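PDB 3PZF: serpin 2 from Anopheles gambiae, which inhibits the clip-domain serine proteases CLIPB4, CLIPB9 and CLIPB10 and so restrains melanization in the mosquito hemolymph. Local coordinates for residues Thr86-Gln98 against Tyr124-Leu136. Residues are numbered along the deposited sequence; the frame is centred on the assembly and turned at random.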
loop_
_atom_site.group_PDB
_atom_site.type_symbol
_atom_site.label_atom_id
_atom_site.label_comp_id
_atom_site.label_asym_id
_atom_site.label_seq_id
_atom_site.Cartn_x
_atom_site.Cartn_y
_atom_site.Cartn_z
ATOM N N THR A 86 -20.278 5.577 -1.177
ATOM C CA THR A 86 -19.090 4.862 -0.716
ATOM C C THR A 86 -18.721 3.796 -1.738
ATOM O O THR A 86 -17.557 3.675 -2.130
ATOM C CB THR A 86 -19.317 4.246 0.686
ATOM O OG1 THR A 86 -19.515 5.303 1.635
ATOM C CG2 THR A 86 -18.133 3.390 1.140
ATOM N N ARG A 87 -19.716 3.037 -2.174
ATOM C CA ARG A 87 -19.516 2.020 -3.181
ATOM C C ARG A 87 -18.979 2.612 -4.480
ATOM O O ARG A 87 -17.998 2.115 -4.996
ATOM C CB ARG A 87 -20.810 1.264 -3.440
ATOM C CG ARG A 87 -21.151 0.304 -2.310
ATOM C CD ARG A 87 -22.646 -0.161 -2.394
ATOM N NE ARG A 87 -22.981 -0.957 -1.214
ATOM C CZ ARG A 87 -24.198 -1.443 -0.957
ATOM N NH1 ARG A 87 -25.194 -1.231 -1.806
ATOM N NH2 ARG A 87 -24.412 -2.150 0.148
ATOM N N SER A 88 -19.610 3.655 -5.015
ATOM C CA SER A 88 -19.178 4.183 -6.308
ATOM C C SER A 88 -17.792 4.800 -6.209
ATOM O O SER A 88 -17.013 4.701 -7.137
ATOM C CB SER A 88 -20.182 5.189 -6.895
ATOM O OG SER A 88 -20.455 6.230 -5.983
ATOM N N TYR A 89 -17.475 5.390 -5.063
ATOM C CA TYR A 89 -16.157 5.978 -4.832
ATOM C C TYR A 89 -15.077 4.923 -4.869
ATOM O O TYR A 89 -14.129 5.038 -5.648
ATOM C CB TYR A 89 -16.108 6.661 -3.460
ATOM C CG TYR A 89 -14.781 7.311 -3.140
ATOM C CD1 TYR A 89 -14.417 8.502 -3.762
ATOM C CD2 TYR A 89 -13.921 6.770 -2.209
ATOM C CE1 TYR A 89 -13.224 9.116 -3.482
ATOM C CE2 TYR A 89 -12.693 7.381 -1.923
ATOM C CZ TYR A 89 -12.369 8.564 -2.565
ATOM O OH TYR A 89 -11.177 9.210 -2.314
ATOM N N TYR A 90 -15.174 3.926 -3.990
ATOM C CA TYR A 90 -14.136 2.905 -3.934
ATOM C C TYR A 90 -14.103 2.098 -5.220
ATOM O O TYR A 90 -13.037 1.700 -5.678
ATOM C CB TYR A 90 -14.259 2.021 -2.686
ATOM C CG TYR A 90 -13.783 2.755 -1.474
ATOM C CD1 TYR A 90 -12.429 3.072 -1.341
ATOM C CD2 TYR A 90 -14.659 3.197 -0.499
ATOM C CE1 TYR A 90 -11.971 3.763 -0.260
ATOM C CE2 TYR A 90 -14.200 3.887 0.609
ATOM C CZ TYR A 90 -12.843 4.174 0.709
ATOM O OH TYR A 90 -12.320 4.855 1.778
ATOM N N LYS A 91 -15.259 1.909 -5.839
ATOM C CA LYS A 91 -15.296 1.153 -7.075
ATOM C C LYS A 91 -14.535 1.911 -8.178
ATOM O O LYS A 91 -13.798 1.319 -8.967
ATOM C CB LYS A 91 -16.750 0.905 -7.477
ATOM C CG LYS A 91 -16.923 0.045 -8.700
ATOM C CD LYS A 91 -18.429 -0.184 -8.989
ATOM C CE LYS A 91 -18.680 -0.313 -10.470
ATOM N NZ LYS A 91 -18.242 -1.634 -10.979
ATOM N N GLN A 92 -14.735 3.224 -8.240
ATOM C CA GLN A 92 -14.099 4.040 -9.268
ATOM C C GLN A 92 -12.587 4.004 -9.084
ATOM O O GLN A 92 -11.842 3.823 -10.050
ATOM C CB GLN A 92 -14.569 5.492 -9.186
ATOM C CG GLN A 92 -13.717 6.426 -10.039
ATOM C CD GLN A 92 -14.199 7.873 -10.058
ATOM O OE1 GLN A 92 -13.663 8.702 -10.799
ATOM N NE2 GLN A 92 -15.212 8.181 -9.257
ATOM N N LEU A 93 -12.139 4.200 -7.844
ATOM C CA LEU A 93 -10.694 4.193 -7.548
ATOM C C LEU A 93 -10.051 2.816 -7.803
ATOM O O LEU A 93 -8.934 2.748 -8.296
ATOM C CB LEU A 93 -10.428 4.616 -6.096
ATOM C CG LEU A 93 -10.266 6.126 -5.824
ATOM C CD1 LEU A 93 -11.466 6.935 -6.317
ATOM C CD2 LEU A 93 -10.090 6.347 -4.337
ATOM N N LEU A 94 -10.747 1.731 -7.464
ATOM C CA LEU A 94 -10.222 0.382 -7.718
ATOM C C LEU A 94 -10.069 0.171 -9.209
ATOM O O LEU A 94 -9.077 -0.378 -9.674
ATOM C CB LEU A 94 -11.160 -0.704 -7.182
ATOM C CG LEU A 94 -10.937 -1.069 -5.732
ATOM C CD1 LEU A 94 -12.121 -1.877 -5.220
ATOM C CD2 LEU A 94 -9.596 -1.852 -5.589
ATOM N N GLU A 95 -11.073 0.597 -9.967
ATOM C CA GLU A 95 -11.064 0.363 -11.404
ATOM C C GLU A 95 -10.056 1.268 -12.128
ATOM O O GLU A 95 -9.479 0.877 -13.142
ATOM C CB GLU A 95 -12.496 0.485 -11.963
ATOM C CG GLU A 95 -13.378 -0.675 -11.465
ATOM C CD GLU A 95 -14.820 -0.629 -11.947
ATOM O OE1 GLU A 95 -15.243 0.405 -12.504
ATOM O OE2 GLU A 95 -15.526 -1.645 -11.738
ATOM N N SER A 96 -9.820 2.470 -11.606
ATOM C CA SER A 96 -8.849 3.368 -12.216
ATOM C C SER A 96 -7.455 2.771 -12.011
ATOM O O SER A 96 -6.606 2.816 -12.900
ATOM C CB SER A 96 -8.884 4.752 -11.566
ATOM O OG SER A 96 -7.834 5.593 -12.053
ATOM N N ALA A 97 -7.222 2.225 -10.825
ATOM C CA ALA A 97 -5.887 1.694 -10.498
ATOM C C ALA A 97 -5.592 0.399 -11.231
ATOM O O ALA A 97 -4.482 0.204 -11.737
ATOM C CB ALA A 97 -5.752 1.449 -8.999
ATOM N N GLN A 98 -6.579 -0.490 -11.278
ATOM C CA GLN A 98 -6.362 -1.845 -11.761
ATOM C C GLN A 98 -6.736 -1.971 -13.214
ATOM O O GLN A 98 -6.703 -3.073 -13.762
ATOM C CB GLN A 98 -7.223 -2.849 -11.011
ATOM C CG GLN A 98 -6.915 -3.033 -9.566
ATOM C CD GLN A 98 -7.834 -4.071 -8.972
ATOM O OE1 GLN A 98 -7.450 -5.220 -8.799
ATOM N NE2 GLN A 98 -9.068 -3.687 -8.707
ATOM N N TYR A 124 -24.276 -10.076 0.211
ATOM C CA TYR A 124 -22.942 -9.572 0.605
ATOM C C TYR A 124 -21.841 -9.994 -0.377
ATOM O O TYR A 124 -21.005 -9.182 -0.758
ATOM C CB TYR A 124 -22.550 -10.019 2.028
ATOM C CG TYR A 124 -21.276 -9.327 2.480
ATOM C CD1 TYR A 124 -21.323 -8.051 3.035
ATOM C CD2 TYR A 124 -20.036 -9.918 2.302
ATOM C CE1 TYR A 124 -20.157 -7.380 3.417
ATOM C CE2 TYR A 124 -18.871 -9.260 2.696
ATOM C CZ TYR A 124 -18.944 -7.990 3.241
ATOM O OH TYR A 124 -17.802 -7.321 3.604
ATOM N N GLN A 125 -21.813 -11.261 -0.784
ATOM C CA GLN A 125 -20.846 -11.685 -1.793
ATOM C C GLN A 125 -21.032 -10.805 -3.038
ATOM O O GLN A 125 -20.064 -10.352 -3.630
ATOM C CB GLN A 125 -21.002 -13.193 -2.112
ATOM C CG GLN A 125 -20.043 -13.722 -3.208
ATOM C CD GLN A 125 -18.776 -14.409 -2.672
ATOM O OE1 GLN A 125 -18.846 -15.338 -1.853
ATOM N NE2 GLN A 125 -17.624 -13.989 -3.173
ATOM N N GLN A 126 -22.280 -10.517 -3.409
ATOM C CA GLN A 126 -22.561 -9.642 -4.556
ATOM C C GLN A 126 -21.907 -8.258 -4.442
ATOM O O GLN A 126 -21.171 -7.836 -5.344
ATOM C CB GLN A 126 -24.079 -9.471 -4.738
ATOM N N ILE A 127 -22.194 -7.534 -3.362
ATOM C CA ILE A 127 -21.599 -6.205 -3.169
ATOM C C ILE A 127 -20.081 -6.289 -3.115
ATOM O O ILE A 127 -19.375 -5.458 -3.681
ATOM C CB ILE A 127 -22.099 -5.555 -1.870
ATOM C CG1 ILE A 127 -23.605 -5.286 -1.958
ATOM C CG2 ILE A 127 -21.389 -4.234 -1.624
ATOM C CD1 ILE A 127 -24.005 -4.621 -3.221
ATOM N N ALA A 128 -19.562 -7.293 -2.434
ATOM C CA ALA A 128 -18.118 -7.392 -2.261
ATOM C C ALA A 128 -17.431 -7.527 -3.619
ATOM O O ALA A 128 -16.466 -6.819 -3.892
ATOM C CB ALA A 128 -17.770 -8.567 -1.355
ATOM N N ASN A 129 -17.967 -8.403 -4.474
ATOM C CA ASN A 129 -17.428 -8.635 -5.815
ATOM C C ASN A 129 -17.573 -7.404 -6.716
ATOM O O ASN A 129 -16.641 -7.032 -7.418
ATOM C CB ASN A 129 -18.152 -9.809 -6.521
ATOM C CG ASN A 129 -18.103 -11.126 -5.739
ATOM O OD1 ASN A 129 -17.281 -11.314 -4.843
ATOM N ND2 ASN A 129 -18.983 -12.059 -6.109
ATOM N N THR A 130 -18.760 -6.799 -6.717
ATOM C CA THR A 130 -19.083 -5.737 -7.676
ATOM C C THR A 130 -18.361 -4.428 -7.370
ATOM O O THR A 130 -17.722 -3.849 -8.253
ATOM C CB THR A 130 -20.614 -5.481 -7.729
ATOM O OG1 THR A 130 -21.261 -6.641 -8.269
ATOM C CG2 THR A 130 -20.946 -4.278 -8.589
ATOM N N HIS A 131 -18.461 -3.964 -6.124
ATOM C CA HIS A 131 -17.952 -2.642 -5.781
ATOM C C HIS A 131 -16.525 -2.665 -5.226
ATOM O O HIS A 131 -15.807 -1.694 -5.376
ATOM C CB HIS A 131 -18.864 -1.966 -4.760
ATOM C CG HIS A 131 -20.300 -1.886 -5.183
ATOM N ND1 HIS A 131 -20.783 -0.876 -5.987
ATOM C CD2 HIS A 131 -21.358 -2.686 -4.905
ATOM C CE1 HIS A 131 -22.078 -1.056 -6.185
ATOM N NE2 HIS A 131 -22.452 -2.150 -5.540
ATOM N N TYR A 132 -16.128 -3.753 -4.575
ATOM C CA TYR A 132 -14.844 -3.770 -3.855
ATOM C C TYR A 132 -13.888 -4.796 -4.419
ATOM O O TYR A 132 -12.773 -4.958 -3.923
ATOM C CB TYR A 132 -15.085 -4.014 -2.359
ATOM C CG TYR A 132 -16.019 -2.974 -1.760
ATOM C CD1 TYR A 132 -15.571 -1.671 -1.521
ATOM C CD2 TYR A 132 -17.348 -3.275 -1.464
ATOM C CE1 TYR A 132 -16.412 -0.705 -0.986
ATOM C CE2 TYR A 132 -18.193 -2.320 -0.933
ATOM C CZ TYR A 132 -17.730 -1.043 -0.695
ATOM O OH TYR A 132 -18.583 -0.098 -0.168
ATOM N N HIS A 133 -14.323 -5.485 -5.463
ATOM C CA HIS A 133 -13.496 -6.480 -6.121
ATOM C C HIS A 133 -12.851 -7.416 -5.102
ATOM O O HIS A 133 -11.657 -7.726 -5.173
ATOM C CB HIS A 133 -12.491 -5.769 -7.023
ATOM C CG HIS A 133 -13.170 -4.995 -8.111
ATOM N ND1 HIS A 133 -13.815 -5.612 -9.163
ATOM C CD2 HIS A 133 -13.387 -3.667 -8.267
ATOM C CE1 HIS A 133 -14.355 -4.695 -9.946
ATOM N NE2 HIS A 133 -14.112 -3.507 -9.422
ATOM N N ALA A 134 -13.690 -7.838 -4.161
ATOM C CA ALA A 134 -13.337 -8.768 -3.089
ATOM C C ALA A 134 -14.233 -10.005 -3.139
ATOM O O ALA A 134 -15.359 -9.953 -3.658
ATOM C CB ALA A 134 -13.501 -8.072 -1.749
ATOM N N MET A 135 -13.757 -11.116 -2.577
ATOM C CA MET A 135 -14.539 -12.349 -2.581
ATOM C C MET A 135 -14.516 -13.002 -1.201
ATOM O O MET A 135 -13.781 -12.558 -0.316
ATOM C CB MET A 135 -13.997 -13.310 -3.636
ATOM C CG MET A 135 -14.204 -12.805 -5.055
ATOM S SD MET A 135 -13.801 -14.010 -6.340
ATOM C CE MET A 135 -12.298 -13.291 -7.020
ATOM N N LEU A 136 -15.362 -14.019 -1.033
ATOM C CA LEU A 136 -15.403 -14.822 0.175
ATOM C C LEU A 136 -15.357 -16.288 -0.211
ATOM O O LEU A 136 -16.051 -16.725 -1.133
ATOM C CB LEU A 136 -16.683 -14.539 0.971
ATOM C CG LEU A 136 -16.857 -13.056 1.326
ATOM C CD1 LEU A 136 -17.754 -12.327 0.308
ATOM C CD2 LEU A 136 -17.425 -12.898 2.724
#
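Arg87 lies across the imidazole of His131 where two helices of the serpin fold, 83-98 and 122-132, meet near the edge of the central sheet A, whose edge strand, 134-139, pairs with 105-115. The axes of segments 86-98 and 124-132 approach to 8.7 Å at 49°, and Lys91 and His131 bring their CA atoms nearest. Arg87 CB sits 3.7 Å from the His131 ring centroid, a CH-pi contact over the face, and Arg87 CD rests above the same face; Thr130 CG2 backs the opposite one, so the imidazole is sandwiched. Arg87 has CG anti to its carbonyl carbon (chi1 -74°) and runs extended to NE, which carries the guanidinium past the histidine to Ile127, whose CD1 lies over the centre of one guanidinium face. Beyond the contact, Glu57 pairs with Arg87 NE in a salt bridge and hydrogen-bonds Tyr132 OH; this shared carboxylate links both segments to helix 45-58. Arg87 CG also touches Tyr132 OH at 3.4 Å.

His131 O is buried without a hydrogen-bonding partner in the model; across the contact, Lys91 CA comes nearest, in a CA-H...O contact of 3.4 Å. His133, through which the chain passes into strand 134-139, is the first residue to leave helical phi/psi, with positive phi, and its CB points toward helix 83-98. Leu94 CD1 packs at the edge of its ring and reaches Tyr132 O at 3.4 Å. Glu95 OE2 accepts twice: from Lys91 NZ on its syn side but tilted well out of the carboxylate plane, a salt bridge of 2.8 Å, and on its anti side from His133 NE2, a longer, bent bond of 3.3 Å and 142°, with OE2 almost in the imidazole plane.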